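Local coordinates for 2,3-bisphosphoglycerate-independent phosphoglycerate mutase (Pyrococcus horikoshii, PDB 2ZKT), which probably catalyses the interconversion of 2-phosphoglycerate and 3-phosphoglycerate in glycolysis, independently of 2,3-bisphosphoglycerate, at residues D305-G308 against K314-A317; S348-V353 against S357-P362; L299-T304 against E321-M326; E22-G25 against E30-N33. All coordinates share one frame; numbering follows the deposited sequence.

Overall arrangement
Contacts 1, 2 and 3 are buried, whereas contact 4 is partly buried and lies beside the second subunit. Contacts 1 and 3 both use helices 303-309 and 313-331: contact 1 packs the start of the long helix against the short one next to a zinc ion, and contact 3 lays a later part of it over strand 296-301. Contact 2 reaches the same sheet from a metal-bearing loop and touches contact 1 through T349, which meets D305 and K316. Chemistry follows place: apolar in contact 3, largely hydrogen bonds and a water in contact 2, aliphatic packing in contact 1, with D305 and K316 finding polar partners beyond it, and a leucine against a tyrosine face in contact 4.

Contact 1: residues D305-G308 against K314-A317; sequences DAAG and KLKA. With ZN (zinc ion), chain H.
A307 is pressed against K316 where two consecutive helices, 303-309 and 313-331, come close together. The methyl CB of A307 lies 3.5 Å from K316 CB, and the CA atoms of the two residues are only 5.0 Å apart, a spacing that leaves room for little more than a methyl group. From this tight point the lysine chain runs on fully extended, with CG anti to the backbone N (chi1 -179°), and passes G308, whose N is 4.3 Å from K316 CD, to bring its ammonium to partners beyond the two helices: a salt bridge to D17 and a hydrogen bond to the carbonyl of G14.

Packing is looser on the partly exposed side, where L315 offers just its branch carbon CG to A307 CB at 4.0 Å. Across helix 303-309, pointing away from the interface, D305 binds a zinc ion through OD2 at 2.1 Å, while its OD1 stays at 2.8 Å from the metal and is hydrogen-bonded to T349 OG1. H309 and H356 also bind this zinc, and K302 donates to D305 OD2. The helix pair follows strand 296-301 and leads on to strand 339-344, with P28 of the short helix 28-31 resting on K316 and A317.

Contact 2: residues S348-V353 against S357-P362; sequences STPCEV and SGDPVP
S348 and S357 meet inside the loop that joins the adjacent antiparallel strands 339-344 and 361-366 and presents H347 and H356 to two different zinc ions. S357 N donates to S348 O over 2.8 Å, nearly straight at 164°. S348 then returns a bond with its side chain: OG, anti to the carbonyl carbon (chi1 -76°), donates to D359 O over 2.8 Å, from well above the plane of the acceptor. One water, itself the acceptor for S348 N at 2.8 Å, donates to both S357 O and D359 O, so the D359 carbonyl receives two hydrogens. A two-metal site carried on loops at one end of a mixed sheet, here occupied by zinc, is characteristic of the alkaline phosphatase superfamily, to which this enzyme belongs. An alanine in place of S348 would probably leave D359 O with the water alone of its two donors here, and its carbonyl less firmly held. S357 OG donates to D359 OD2 over 2.7 Å on the anti side of the carboxylate, and R18 forms a salt bridge with that same oxygen. Alongside, the P350 ring covers the S357 side chain, its CD 3.3 Å from S357 OG.

Contact 3: residues L299-T304 against E321-M326; sequences LHFKPT and ERADRM
L299 and M326 reach toward each other tip to tip, the leucine CD2 lying 3.9 Å from the methionine CE. The thioether does double duty: M326 SD also stands 5.3 Å from the centroid of the F301 ring, an oblique Met-aromatic contact 42° off the ring normal. One helical turn back, the methyl CB of A323 approaches the same ring obliquely, 4.2 Å from F301 CD2. All four side chains are buried and apolar.

The methionine runs out extended from the helix and bends only at its last torsion (chi3 78°), which turns CE toward L299 and, at 4.4 Å, toward F301 CB. The phenylalanine is in turn held by its own chain: P303 CG sits 3.2 Å above the plane of the F301 ring near its rim, and the T304 methyl CG2 meets the ring edge in plane. In the next shell, L12 of strand 6-12 touches both F301 and A323, while E280 and A284 of helix 280-291 pack on M326; E280 also makes a salt bridge with R322. The strand and helix segments run close to antiparallel, at 156°, with their axes 11.0 Å apart. This is the packing of a beta-alpha-beta crossover, in which helix 313-331 covers the sheet on the way from strand 296-301 to the parallel strand 339-344, with strand 6-12 between them.

Contact 4: residues E22-G25 against E30-N33; sequences ELNG and EYAN
L23 lays a methyl group over the aromatic face of Y31, a CH-pi contact that joins the loop after strand 6-12 to the short helix 28-31. L23 CD2 lies 3.5 Å from the ring centroid, only 7° off the ring normal, and so almost exactly over the middle. The two side chains cross at about a right angle. CG anti to the backbone N (chi1 180°) carries the tyrosine ring out to the leucine, and chi2 of 80° turns its face to CD2. Further apolar contact completes the fit, L23 CD1 resting 3.9 Å from Y31 CB and L23 CB 3.8 Å from Y31 CD1. An alanine at Y31 would probably open a gap over L23 CD2 and leave the leucine side chain free to turn.

The polar groups look elsewhere: Y31 OH has a weak hydrogen bond from K314, and E30 pairs with R381, whose guanidinium also binds the G25 carbonyl. Packing from the second subunit comes close as well, P35 of that subunit touching Y31 and its K39 touching N24. Within the contact, N24 approaches the ring rim rather than its face, its ND2 lying near the ring plane 4.3 Å from Y31 CE1.

Contact 1: residues D305-G308 against K314-A317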
loop_
_atom_site.group_PDB
_atom_site.type_symbol
_atom_site.label_atom_id
_atom_site.label_comp_id
_atom_site.label_asym_id
_atom_site.label_seq_id
_atom_site.Cartn_x
_atom_site.Cartn_y
_atom_site.Cartn_z
ATOM N N ASP B 305 -9.942 3.523 11.780
ATOM C CA ASP B 305 -10.124 3.042 13.146
ATOM C C ASP B 305 -11.150 1.919 13.287
ATOM O O ASP B 305 -11.019 1.057 14.172
ATOM C CB ASP B 305 -10.506 4.203 14.064
ATOM C CG ASP B 305 -10.648 3.772 15.514
ATOM O OD1 ASP B 305 -9.653 3.270 16.097
ATOM O OD2 ASP B 305 -11.763 3.937 16.066
ATOM N N ALA B 306 -12.170 1.916 12.421
ATOM C CA ALA B 306 -13.199 0.871 12.484
ATOM C C ALA B 306 -12.628 -0.491 12.068
ATOM O O ALA B 306 -12.920 -1.518 12.692
ATOM C CB ALA B 306 -14.378 1.238 11.597
ATOM N N ALA B 307 -11.805 -0.498 11.018
ATOM C CA ALA B 307 -11.219 -1.750 10.542
ATOM C C ALA B 307 -10.378 -2.377 11.654
ATOM O O ALA B 307 -10.326 -3.609 11.793
ATOM C CB ALA B 307 -10.367 -1.495 9.312
ATOM N N GLY B 308 -9.732 -1.514 12.449
ATOM C CA GLY B 308 -8.904 -1.985 13.554
ATOM C C GLY B 308 -9.770 -2.600 14.644
ATOM O O GLY B 308 -9.440 -3.646 15.201
ATOM N N LYS B 314 -6.397 -6.306 6.156
ATOM C CA LYS B 314 -6.423 -5.987 4.728
ATOM C C LYS B 314 -7.324 -4.772 4.497
ATOM O O LYS B 314 -6.953 -3.826 3.792
ATOM C CB LYS B 314 -6.957 -7.188 3.940
ATOM C CG LYS B 314 -6.148 -8.477 4.093
ATOM C CD LYS B 314 -5.155 -8.654 2.949
ATOM C CE LYS B 314 -4.585 -10.071 2.927
ATOM N NZ LYS B 314 -3.678 -10.282 1.760
ATOM N N LEU B 315 -8.516 -4.805 5.094
ATOM C CA LEU B 315 -9.461 -3.703 4.949
ATOM C C LEU B 315 -8.832 -2.408 5.456
ATOM O O LEU B 315 -8.912 -1.369 4.785
ATOM C CB LEU B 315 -10.749 -3.991 5.738
ATOM C CG LEU B 315 -11.764 -2.837 5.760
ATOM C CD1 LEU B 315 -12.085 -2.418 4.324
ATOM C CD2 LEU B 315 -13.035 -3.264 6.498
ATOM N N LYS B 316 -8.207 -2.472 6.638
ATOM C CA LYS B 316 -7.567 -1.290 7.220
ATOM C C LYS B 316 -6.492 -0.781 6.258
ATOM O O LYS B 316 -6.409 0.418 5.989
ATOM C CB LYS B 316 -6.949 -1.620 8.588
ATOM C CG LYS B 316 -6.280 -0.432 9.282
ATOM C CD LYS B 316 -5.876 -0.803 10.718
ATOM C CE LYS B 316 -5.144 0.338 11.420
ATOM N NZ LYS B 316 -4.880 0.020 12.852
ATOM N N ALA B 317 -5.682 -1.703 5.730
ATOM C CA ALA B 317 -4.631 -1.328 4.783
ATOM C C ALA B 317 -5.288 -0.687 3.548
ATOM O O ALA B 317 -4.796 0.314 3.016
ATOM C CB ALA B 317 -3.810 -2.569 4.372
HETATM ZN ZN ZN H . -11.603 3.674 18.115
#

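Contact 2: residues S348-V353 against S357-P362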
loop_
_atom_site.group_PDB
_atom_site.type_symbol
_atom_site.label_atom_id
_atom_site.label_comp_id
_atom_site.label_asym_id
_atom_site.label_seq_id
_atom_site.Cartn_x
_atom_site.Cartn_y
_atom_site.Cartn_z
ATOM N N SER B 348 -3.055 4.252 18.523
ATOM C CA SER B 348 -2.976 2.946 17.864
ATOM C C SER B 348 -4.236 2.113 18.119
ATOM O O SER B 348 -4.825 2.142 19.195
ATOM C CB SER B 348 -1.758 2.202 18.419
ATOM O OG SER B 348 -0.577 2.758 17.829
ATOM N N THR B 349 -4.653 1.355 17.106
ATOM C CA THR B 349 -5.793 0.453 17.242
ATOM C C THR B 349 -5.428 -0.811 16.498
ATOM O O THR B 349 -5.871 -1.031 15.374
ATOM C CB THR B 349 -7.085 1.032 16.638
ATOM O OG1 THR B 349 -7.418 2.257 17.312
ATOM C CG2 THR B 349 -8.248 0.037 16.823
ATOM N N PRO B 350 -4.591 -1.656 17.117
ATOM C CA PRO B 350 -4.132 -2.927 16.528
ATOM C C PRO B 350 -5.308 -3.854 16.212
ATOM O O PRO B 350 -6.254 -3.958 16.999
ATOM C CB PRO B 350 -3.229 -3.516 17.623
ATOM C CG PRO B 350 -2.829 -2.331 18.462
ATOM C CD PRO B 350 -4.082 -1.497 18.495
ATOM N N CYS B 351 -5.252 -4.519 15.061
ATOM C CA CYS B 351 -6.313 -5.446 14.681
ATOM C C CYS B 351 -6.354 -6.614 15.684
ATOM O O CYS B 351 -7.433 -7.077 16.062
ATOM C CB CYS B 351 -6.070 -5.962 13.255
ATOM S SG CYS B 351 -6.334 -4.698 11.962
ATOM N N GLU B 352 -5.183 -7.068 16.134
ATOM C CA GLU B 352 -5.124 -8.174 17.096
ATOM C C GLU B 352 -5.694 -7.785 18.470
ATOM O O GLU B 352 -5.982 -8.659 19.296
ATOM C CB GLU B 352 -3.678 -8.674 17.284
ATOM C CG GLU B 352 -2.788 -7.761 18.141
ATOM C CD GLU B 352 -1.521 -8.459 18.646
ATOM O OE1 GLU B 352 -0.728 -8.964 17.808
ATOM O OE2 GLU B 352 -1.319 -8.500 19.883
ATOM N N VAL B 353 -5.840 -6.484 18.723
ATOM C CA VAL B 353 -6.372 -6.021 20.014
ATOM C C VAL B 353 -7.859 -5.649 19.912
ATOM O O VAL B 353 -8.596 -5.747 20.896
ATOM C CB VAL B 353 -5.573 -4.790 20.547
ATOM C CG1 VAL B 353 -6.094 -4.369 21.934
ATOM C CG2 VAL B 353 -4.095 -5.127 20.624
ATOM N N SER B 357 -4.777 0.765 21.686
ATOM C CA SER B 357 -3.630 0.228 22.419
ATOM C C SER B 357 -2.780 1.420 22.846
ATOM O O SER B 357 -3.061 2.567 22.475
ATOM C CB SER B 357 -2.776 -0.672 21.521
ATOM O OG SER B 357 -2.056 0.115 20.573
ATOM N N GLY B 358 -1.735 1.138 23.622
ATOM C CA GLY B 358 -0.841 2.183 24.085
ATOM C C GLY B 358 0.376 2.328 23.176
ATOM O O GLY B 358 1.228 3.191 23.413
ATOM N N ASP B 359 0.463 1.486 22.144
ATOM C CA ASP B 359 1.576 1.550 21.191
ATOM C C ASP B 359 1.690 2.973 20.612
ATOM O O ASP B 359 0.690 3.563 20.209
ATOM C CB ASP B 359 1.360 0.555 20.039
ATOM C CG ASP B 359 1.233 -0.881 20.519
ATOM O OD1 ASP B 359 2.248 -1.447 20.996
ATOM O OD2 ASP B 359 0.115 -1.441 20.426
ATOM N N PRO B 360 2.912 3.535 20.577
ATOM C CA PRO B 360 3.127 4.889 20.041
ATOM C C PRO B 360 2.652 4.921 18.585
ATOM O O PRO B 360 2.479 3.877 17.970
ATOM C CB PRO B 360 4.649 5.092 20.191
ATOM C CG PRO B 360 5.198 3.668 20.098
ATOM C CD PRO B 360 4.197 2.891 20.939
ATOM N N VAL B 361 2.452 6.115 18.036
ATOM C CA VAL B 361 1.942 6.228 16.680
ATOM C C VAL B 361 2.925 6.878 15.713
ATOM O O VAL B 361 3.564 7.879 16.034
ATOM C CB VAL B 361 0.619 7.047 16.677
ATOM C CG1 VAL B 361 -0.009 7.038 15.281
ATOM C CG2 VAL B 361 -0.347 6.470 17.696
ATOM N N PRO B 362 3.044 6.317 14.498
ATOM C CA PRO B 362 3.975 6.905 13.529
ATOM C C PRO B 362 3.553 8.334 13.215
ATOM O O PRO B 362 2.359 8.644 13.121
ATOM C CB PRO B 362 3.874 5.954 12.322
ATOM C CG PRO B 362 2.495 5.381 12.455
ATOM C CD PRO B 362 2.355 5.140 13.932
HETATM O O HOH W 1 -1.960 4.548 21.090
#

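Contact 3: residues L299-T304 against E321-M326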
loop_
_atom_site.group_PDB
_atom_site.type_symbol
_atom_site.label_atom_id
_atom_site.label_comp_id
_atom_site.label_asym_id
_atom_site.label_seq_id
_atom_site.Cartn_x
_atom_site.Cartn_y
_atom_site.Cartn_z
ATOM N N LEU B 299 -7.496 17.975 9.471
ATOM C CA LEU B 299 -8.296 17.037 8.679
ATOM C C LEU B 299 -8.339 15.680 9.387
ATOM O O LEU B 299 -7.295 15.109 9.735
ATOM C CB LEU B 299 -7.687 16.880 7.275
ATOM C CG LEU B 299 -8.266 15.796 6.350
ATOM C CD1 LEU B 299 -9.768 15.962 6.189
ATOM C CD2 LEU B 299 -7.581 15.882 4.997
ATOM N N HIS B 300 -9.548 15.167 9.596
ATOM C CA HIS B 300 -9.728 13.886 10.275
ATOM C C HIS B 300 -10.346 12.825 9.345
ATOM O O HIS B 300 -11.247 13.123 8.561
ATOM C CB HIS B 300 -10.604 14.113 11.515
ATOM C CG HIS B 300 -10.667 12.941 12.447
ATOM N ND1 HIS B 300 -11.528 11.878 12.254
ATOM C CD2 HIS B 300 -9.979 12.667 13.584
ATOM C CE1 HIS B 300 -11.369 10.998 13.235
ATOM N NE2 HIS B 300 -10.436 11.454 14.054
ATOM N N PHE B 301 -9.834 11.596 9.430
ATOM C CA PHE B 301 -10.312 10.460 8.623
ATOM C C PHE B 301 -10.532 9.323 9.617
ATOM O O PHE B 301 -9.570 8.765 10.138
ATOM C CB PHE B 301 -9.243 10.058 7.594
ATOM C CG PHE B 301 -9.670 8.950 6.664
ATOM C CD1 PHE B 301 -10.670 9.168 5.705
ATOM C CD2 PHE B 301 -9.070 7.687 6.738
ATOM C CE1 PHE B 301 -11.060 8.145 4.834
ATOM C CE2 PHE B 301 -9.452 6.653 5.875
ATOM C CZ PHE B 301 -10.449 6.881 4.916
ATOM N N LYS B 302 -11.792 8.962 9.865
ATOM C CA LYS B 302 -12.131 7.932 10.863
ATOM C C LYS B 302 -12.135 6.429 10.510
ATOM O O LYS B 302 -11.648 5.601 11.301
ATOM C CB LYS B 302 -13.500 8.284 11.476
ATOM C CG LYS B 302 -13.950 7.381 12.621
ATOM C CD LYS B 302 -13.006 7.478 13.819
ATOM C CE LYS B 302 -13.679 6.972 15.099
ATOM N NZ LYS B 302 -14.298 5.625 14.922
ATOM N N PRO B 303 -12.687 6.049 9.336
ATOM C CA PRO B 303 -12.747 4.634 8.929
ATOM C C PRO B 303 -11.551 3.713 9.223
ATOM O O PRO B 303 -11.742 2.517 9.498
ATOM C CB PRO B 303 -13.102 4.708 7.432
ATOM C CG PRO B 303 -12.726 6.115 7.032
ATOM C CD PRO B 303 -13.110 6.930 8.232
ATOM N N THR B 304 -10.326 4.234 9.176
ATOM C CA THR B 304 -9.178 3.378 9.473
ATOM C C THR B 304 -9.338 2.764 10.866
ATOM O O THR B 304 -8.945 1.616 11.108
ATOM C CB THR B 304 -7.849 4.158 9.441
ATOM O OG1 THR B 304 -8.037 5.448 10.042
ATOM C CG2 THR B 304 -7.351 4.314 8.006
ATOM N N GLU B 321 -4.898 3.205 2.152
ATOM C CA GLU B 321 -4.592 3.539 0.759
ATOM C C GLU B 321 -5.528 4.631 0.222
ATOM O O GLU B 321 -5.133 5.479 -0.565
ATOM C CB GLU B 321 -4.697 2.265 -0.106
ATOM C CG GLU B 321 -3.408 1.422 -0.087
ATOM C CD GLU B 321 -3.542 0.204 -0.992
ATOM O OE1 GLU B 321 -4.126 0.318 -2.059
ATOM O OE2 GLU B 321 -3.014 -0.844 -0.639
ATOM N N ARG B 322 -6.789 4.612 0.653
ATOM C CA ARG B 322 -7.732 5.639 0.212
ATOM C C ARG B 322 -7.255 6.980 0.789
ATOM O O ARG B 322 -7.367 8.033 0.150
ATOM C CB ARG B 322 -9.156 5.296 0.689
ATOM C CG ARG B 322 -9.779 4.144 -0.106
ATOM C CD ARG B 322 -11.116 3.673 0.460
ATOM N NE ARG B 322 -12.058 4.777 0.660
ATOM C CZ ARG B 322 -13.220 4.648 1.302
ATOM N NH1 ARG B 322 -13.575 3.461 1.797
ATOM N NH2 ARG B 322 -14.017 5.704 1.467
ATOM N N ALA B 323 -6.704 6.933 2.004
ATOM C CA ALA B 323 -6.187 8.138 2.641
ATOM C C ALA B 323 -4.980 8.646 1.843
ATOM O O ALA B 323 -4.834 9.859 1.634
ATOM C CB ALA B 323 -5.778 7.837 4.108
ATOM N N ASP B 324 -4.117 7.732 1.386
ATOM C CA ASP B 324 -2.944 8.168 0.630
ATOM C C ASP B 324 -3.356 8.949 -0.614
ATOM O O ASP B 324 -2.750 9.983 -0.937
ATOM C CB ASP B 324 -2.052 6.981 0.225
ATOM C CG ASP B 324 -0.625 7.418 -0.131
ATOM O OD1 ASP B 324 0.063 7.978 0.759
ATOM O OD2 ASP B 324 -0.185 7.211 -1.293
ATOM N N ARG B 325 -4.390 8.472 -1.311
ATOM C CA ARG B 325 -4.874 9.171 -2.506
ATOM C C ARG B 325 -5.448 10.530 -2.086
ATOM O O ARG B 325 -5.250 11.539 -2.770
ATOM C CB ARG B 325 -5.950 8.345 -3.229
ATOM C CG ARG B 325 -5.476 6.950 -3.621
ATOM C CD ARG B 325 -6.482 6.205 -4.499
ATOM N NE ARG B 325 -6.172 4.771 -4.513
ATOM C CZ ARG B 325 -6.810 3.857 -3.776
ATOM N NH1 ARG B 325 -7.806 4.224 -2.971
ATOM N NH2 ARG B 325 -6.431 2.579 -3.819
ATOM N N MET B 326 -6.158 10.544 -0.955
ATOM C CA MET B 326 -6.735 11.784 -0.429
ATOM C C MET B 326 -5.584 12.771 -0.222
ATOM O O MET B 326 -5.674 13.942 -0.610
ATOM C CB MET B 326 -7.455 11.512 0.910
ATOM C CG MET B 326 -7.893 12.762 1.662
ATOM S SD MET B 326 -8.625 12.394 3.294
ATOM C CE MET B 326 -7.076 12.068 4.303
#

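Contact 4: residues E22-G25 against E30-N33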
loop_
_atom_site.group_PDB
_atom_site.type_symbol
_atom_site.label_atom_id
_atom_site.label_comp_id
_atom_site.label_asym_id
_atom_site.label_seq_id
_atom_site.Cartn_x
_atom_site.Cartn_y
_atom_site.Cartn_z
ATOM N N GLU B 22 -0.542 -12.311 8.376
ATOM C CA GLU B 22 -1.070 -12.420 7.017
ATOM C C GLU B 22 -0.520 -11.319 6.099
ATOM O O GLU B 22 -0.706 -11.359 4.876
ATOM C CB GLU B 22 -2.614 -12.418 7.027
ATOM C CG GLU B 22 -3.285 -11.105 7.403
ATOM C CD GLU B 22 -4.804 -11.246 7.565
ATOM O OE1 GLU B 22 -5.245 -11.942 8.513
ATOM O OE2 GLU B 22 -5.558 -10.663 6.748
ATOM N N LEU B 23 0.165 -10.334 6.684
ATOM C CA LEU B 23 0.753 -9.269 5.879
ATOM C C LEU B 23 2.274 -9.419 5.881
ATOM O O LEU B 23 3.008 -8.438 5.724
ATOM C CB LEU B 23 0.366 -7.891 6.419
ATOM C CG LEU B 23 -1.137 -7.611 6.562
ATOM C CD1 LEU B 23 -1.317 -6.173 7.054
ATOM C CD2 LEU B 23 -1.861 -7.826 5.230
ATOM N N ASN B 24 2.740 -10.658 6.075
ATOM C CA ASN B 24 4.173 -10.966 6.076
ATOM C C ASN B 24 4.919 -10.250 7.208
ATOM O O ASN B 24 6.069 -9.844 7.038
ATOM C CB ASN B 24 4.804 -10.580 4.720
ATOM C CG ASN B 24 3.986 -11.078 3.526
ATOM O OD1 ASN B 24 3.712 -12.274 3.402
ATOM N ND2 ASN B 24 3.593 -10.157 2.641
ATOM N N GLY B 25 4.257 -10.089 8.354
ATOM C CA GLY B 25 4.895 -9.436 9.488
ATOM C C GLY B 25 4.899 -7.917 9.441
ATOM O O GLY B 25 5.566 -7.276 10.251
ATOM N N GLU B 30 2.382 -0.296 6.738
ATOM C CA GLU B 30 3.585 -0.645 5.992
ATOM C C GLU B 30 3.205 -1.402 4.718
ATOM O O GLU B 30 3.665 -1.065 3.618
ATOM C CB GLU B 30 4.533 -1.483 6.875
ATOM C CG GLU B 30 5.095 -0.699 8.061
ATOM C CD GLU B 30 5.725 -1.590 9.132
ATOM O OE1 GLU B 30 5.267 -2.753 9.292
ATOM O OE2 GLU B 30 6.667 -1.122 9.831
ATOM N N TYR B 31 2.331 -2.400 4.889
ATOM C CA TYR B 31 1.828 -3.257 3.807
ATOM C C TYR B 31 1.087 -2.444 2.730
ATOM O O TYR B 31 1.313 -2.629 1.544
ATOM C CB TYR B 31 0.876 -4.309 4.407
ATOM C CG TYR B 31 0.266 -5.279 3.412
ATOM C CD1 TYR B 31 0.986 -6.384 2.950
ATOM C CD2 TYR B 31 -1.043 -5.103 2.944
ATOM C CE1 TYR B 31 0.424 -7.289 2.049
ATOM C CE2 TYR B 31 -1.617 -6.007 2.040
ATOM C CZ TYR B 31 -0.877 -7.098 1.598
ATOM O OH TYR B 31 -1.431 -8.004 0.706
ATOM N N ALA B 32 0.202 -1.545 3.165
ATOM C CA ALA B 32 -0.588 -0.712 2.256
ATOM C C ALA B 32 0.286 0.081 1.298
ATOM O O ALA B 32 1.329 0.587 1.680
ATOM C CB ALA B 32 -1.473 0.248 3.067
ATOM N N ASN B 33 -0.147 0.189 0.044
ATOM C CA ASN B 33 0.598 0.949 -0.954
ATOM C C ASN B 33 0.275 2.431 -0.723
ATOM O O ASN B 33 -0.833 2.891 -1.014
ATOM C CB ASN B 33 0.171 0.505 -2.365
ATOM C CG ASN B 33 0.889 1.269 -3.467
ATOM O OD1 ASN B 33 2.106 1.438 -3.428
ATOM N ND2 ASN B 33 0.132 1.723 -4.462
#